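Local coordinates for protein SidF, inhibitor of growth family, member 3 (Legionella pneumophila subsp. pneumophila, PDB 4FYE) that probably removes the 3-phosphate from phosphoinositide lipids, acting as a phosphatase of a bacterial pathogen, at residues 379-384 and 545-550. The protein carries 1 engineered substitution. Sequence-based numbering, arbitrary orientation.
Sequences YVRQMM and AIYELH
Bends at chi2 and chi3 (-134°) of Arg381 bring its guanidinium round to meet Tyr547, whose ring leaves the other helix with CG anti to the carbonyl carbon (chi1 -78°). The two side chains approach head-on and meet between helices 373-387 and 522-583, so that a single pair of long residues makes the whole contact. The phenol oxygen rests over one face of the guanidinium, displaced from the centre of the group, near NE, while the planes of ring and guanidinium stand 58° apart. Tyr547 OH comes within 3.4 Å of Arg381 NE and 3.7 Å of Arg381 CZ. Because the oxygen sits above the plane, where no N-H points, the approach is a polar packing contact and not a hydrogen bond.

Each polar end is held by other partners. Arg381 forms salt bridges through NE with Asp385, one turn further along its own helix, and through NH2 with Glu543, which belongs to the helix of Tyr547; the hydroxyl of Tyr547 is hydrogen-bonded to Gln440 of helix 438-458. The two carboxylates probably fix the turn of the guanidinium and offset its charge, while the hydroxyl lies over one face. The result is an interhelical salt bridge with a tyrosine packed beside it, linking helix 373-387 to the part of helix 522-583 that lies in the predicted coiled coil of this mixed alpha-beta phosphatase domain.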
loop_
_atom_site.group_PDB
_atom_site.type_symbol
_atom_site.label_atom_id
_atom_site.label_comp_id
_atom_site.label_asym_id
_atom_site.label_seq_id
_atom_site.Cartn_x
_atom_site.Cartn_y
_atom_site.Cartn_z
ATOM N N TYR A 379 -16.216 -6.237 4.961
ATOM C CA TYR A 379 -16.673 -6.057 3.587
ATOM C C TYR A 379 -15.613 -6.398 2.558
ATOM O O TYR A 379 -15.924 -6.854 1.447
ATOM C CB TYR A 379 -17.102 -4.627 3.372
ATOM C CG TYR A 379 -18.379 -4.240 4.073
ATOM C CD1 TYR A 379 -18.899 -5.020 5.106
ATOM C CD2 TYR A 379 -19.077 -3.101 3.704
ATOM C CE1 TYR A 379 -20.084 -4.691 5.743
ATOM C CE2 TYR A 379 -20.217 -2.740 4.389
ATOM C CZ TYR A 379 -20.702 -3.553 5.384
ATOM O OH TYR A 379 -21.832 -3.248 5.995
ATOM N N VAL A 380 -14.361 -6.146 2.912
ATOM C CA VAL A 380 -13.303 -6.253 1.938
ATOM C C VAL A 380 -12.996 -7.725 1.861
ATOM O O VAL A 380 -12.956 -8.309 0.761
ATOM C CB VAL A 380 -12.073 -5.385 2.324
ATOM C CG1 VAL A 380 -10.843 -5.838 1.566
ATOM C CG2 VAL A 380 -12.324 -3.894 2.098
ATOM N N ARG A 381 -12.857 -8.356 3.023
ATOM C CA ARG A 381 -12.631 -9.801 3.071
ATOM C C ARG A 381 -13.737 -10.615 2.347
ATOM O O ARG A 381 -13.459 -11.583 1.676
ATOM C CB ARG A 381 -12.361 -10.233 4.519
ATOM C CG ARG A 381 -13.101 -11.449 5.010
ATOM C CD ARG A 381 -12.420 -12.728 4.615
ATOM N NE ARG A 381 -13.384 -13.688 4.086
ATOM C CZ ARG A 381 -14.721 -13.622 4.153
ATOM N NH1 ARG A 381 -15.348 -12.622 4.756
ATOM N NH2 ARG A 381 -15.445 -14.585 3.601
ATOM N N GLN A 382 -14.972 -10.163 2.405
ATOM C CA GLN A 382 -16.066 -10.857 1.732
ATOM C C GLN A 382 -16.016 -10.660 0.198
ATOM O O GLN A 382 -16.193 -11.629 -0.585
ATOM C CB GLN A 382 -17.374 -10.367 2.351
ATOM C CG GLN A 382 -18.645 -10.611 1.572
ATOM C CD GLN A 382 -19.909 -10.295 2.371
ATOM O OE1 GLN A 382 -20.945 -10.954 2.173
ATOM N NE2 GLN A 382 -19.831 -9.312 3.297
ATOM N N MET A 383 -15.752 -9.424 -0.237
ATOM C CA MET A 383 -15.649 -9.140 -1.677
ATOM C C MET A 383 -14.377 -9.781 -2.336
ATOM O O MET A 383 -14.439 -10.317 -3.433
ATOM C CB MET A 383 -15.829 -7.637 -1.975
ATOM C CG MET A 383 -17.016 -6.966 -1.285
ATOM S SD MET A 383 -18.702 -7.634 -1.568
ATOM C CE MET A 383 -18.601 -9.265 -0.907
ATOM N N MET A 384 -13.243 -9.753 -1.647
ATOM C CA MET A 384 -12.084 -10.505 -2.101
ATOM C C MET A 384 -12.424 -11.970 -2.306
ATOM O O MET A 384 -12.053 -12.556 -3.342
ATOM C CB MET A 384 -10.863 -10.354 -1.144
ATOM C CG MET A 384 -10.187 -8.977 -1.177
ATOM S SD MET A 384 -8.765 -8.916 -0.051
ATOM C CE MET A 384 -7.846 -10.189 -0.880
ATOM N N ALA A 545 -18.358 -23.477 7.752
ATOM C CA ALA A 545 -17.903 -24.855 7.884
ATOM C C ALA A 545 -16.457 -24.987 7.415
ATOM O O ALA A 545 -15.664 -25.750 7.986
ATOM C CB ALA A 545 -18.828 -25.824 7.144
ATOM N N ILE A 546 -16.127 -24.219 6.371
ATOM C CA ILE A 546 -14.751 -24.053 5.862
ATOM C C ILE A 546 -13.802 -23.527 6.944
ATOM O O ILE A 546 -12.713 -24.084 7.169
ATOM C CB ILE A 546 -14.748 -23.126 4.636
ATOM C CG1 ILE A 546 -15.429 -23.842 3.474
ATOM C CG2 ILE A 546 -13.329 -22.717 4.247
ATOM C CD1 ILE A 546 -15.699 -23.000 2.252
ATOM N N TYR A 547 -14.218 -22.467 7.631
ATOM C CA TYR A 547 -13.462 -22.012 8.775
ATOM C C TYR A 547 -13.244 -23.139 9.798
ATOM O O TYR A 547 -12.109 -23.336 10.276
ATOM C CB TYR A 547 -14.158 -20.817 9.418
ATOM C CG TYR A 547 -13.938 -19.531 8.671
ATOM C CD1 TYR A 547 -12.671 -19.190 8.218
ATOM C CD2 TYR A 547 -14.993 -18.631 8.443
ATOM C CE1 TYR A 547 -12.453 -17.996 7.539
ATOM C CE2 TYR A 547 -14.790 -17.425 7.770
ATOM C CZ TYR A 547 -13.517 -17.106 7.316
ATOM O OH TYR A 547 -13.264 -15.910 6.617
ATOM N N GLU A 548 -14.321 -23.894 10.089
ATOM C CA GLU A 548 -14.317 -24.945 11.126
ATOM C C GLU A 548 -13.198 -25.911 10.789
ATOM O O GLU A 548 -12.476 -26.388 11.670
ATOM C CB GLU A 548 -15.663 -25.703 11.186
ATOM C CG GLU A 548 -16.755 -25.118 12.089
ATOM C CD GLU A 548 -16.915 -25.851 13.431
ATOM O OE1 GLU A 548 -17.493 -26.974 13.459
ATOM O OE2 GLU A 548 -16.491 -25.289 14.474
ATOM N N LEU A 549 -13.045 -26.161 9.490
ATOM C CA LEU A 549 -12.031 -27.085 8.989
ATOM C C LEU A 549 -10.625 -26.497 9.128
ATOM O O LEU A 549 -9.697 -27.185 9.624
ATOM C CB LEU A 549 -12.354 -27.472 7.550
ATOM C CG LEU A 549 -13.584 -28.387 7.439
ATOM C CD1 LEU A 549 -13.966 -28.679 5.985
ATOM C CD2 LEU A 549 -13.363 -29.679 8.217
ATOM N N HIS A 550 -10.483 -25.221 8.717
ATOM C CA HIS A 550 -9.241 -24.505 8.918
ATOM C C HIS A 550 -8.851 -24.569 10.363
ATOM O O HIS A 550 -7.696 -24.863 10.684
ATOM C CB HIS A 550 -9.292 -23.044 8.424
ATOM C CG HIS A 550 -8.974 -22.884 6.933
ATOM N ND1 HIS A 550 -7.798 -23.258 6.389
ATOM C CD2 HIS A 550 -9.735 -22.391 5.879
ATOM C CE1 HIS A 550 -7.807 -23.045 5.054
ATOM N NE2 HIS A 550 -8.991 -22.508 4.744
#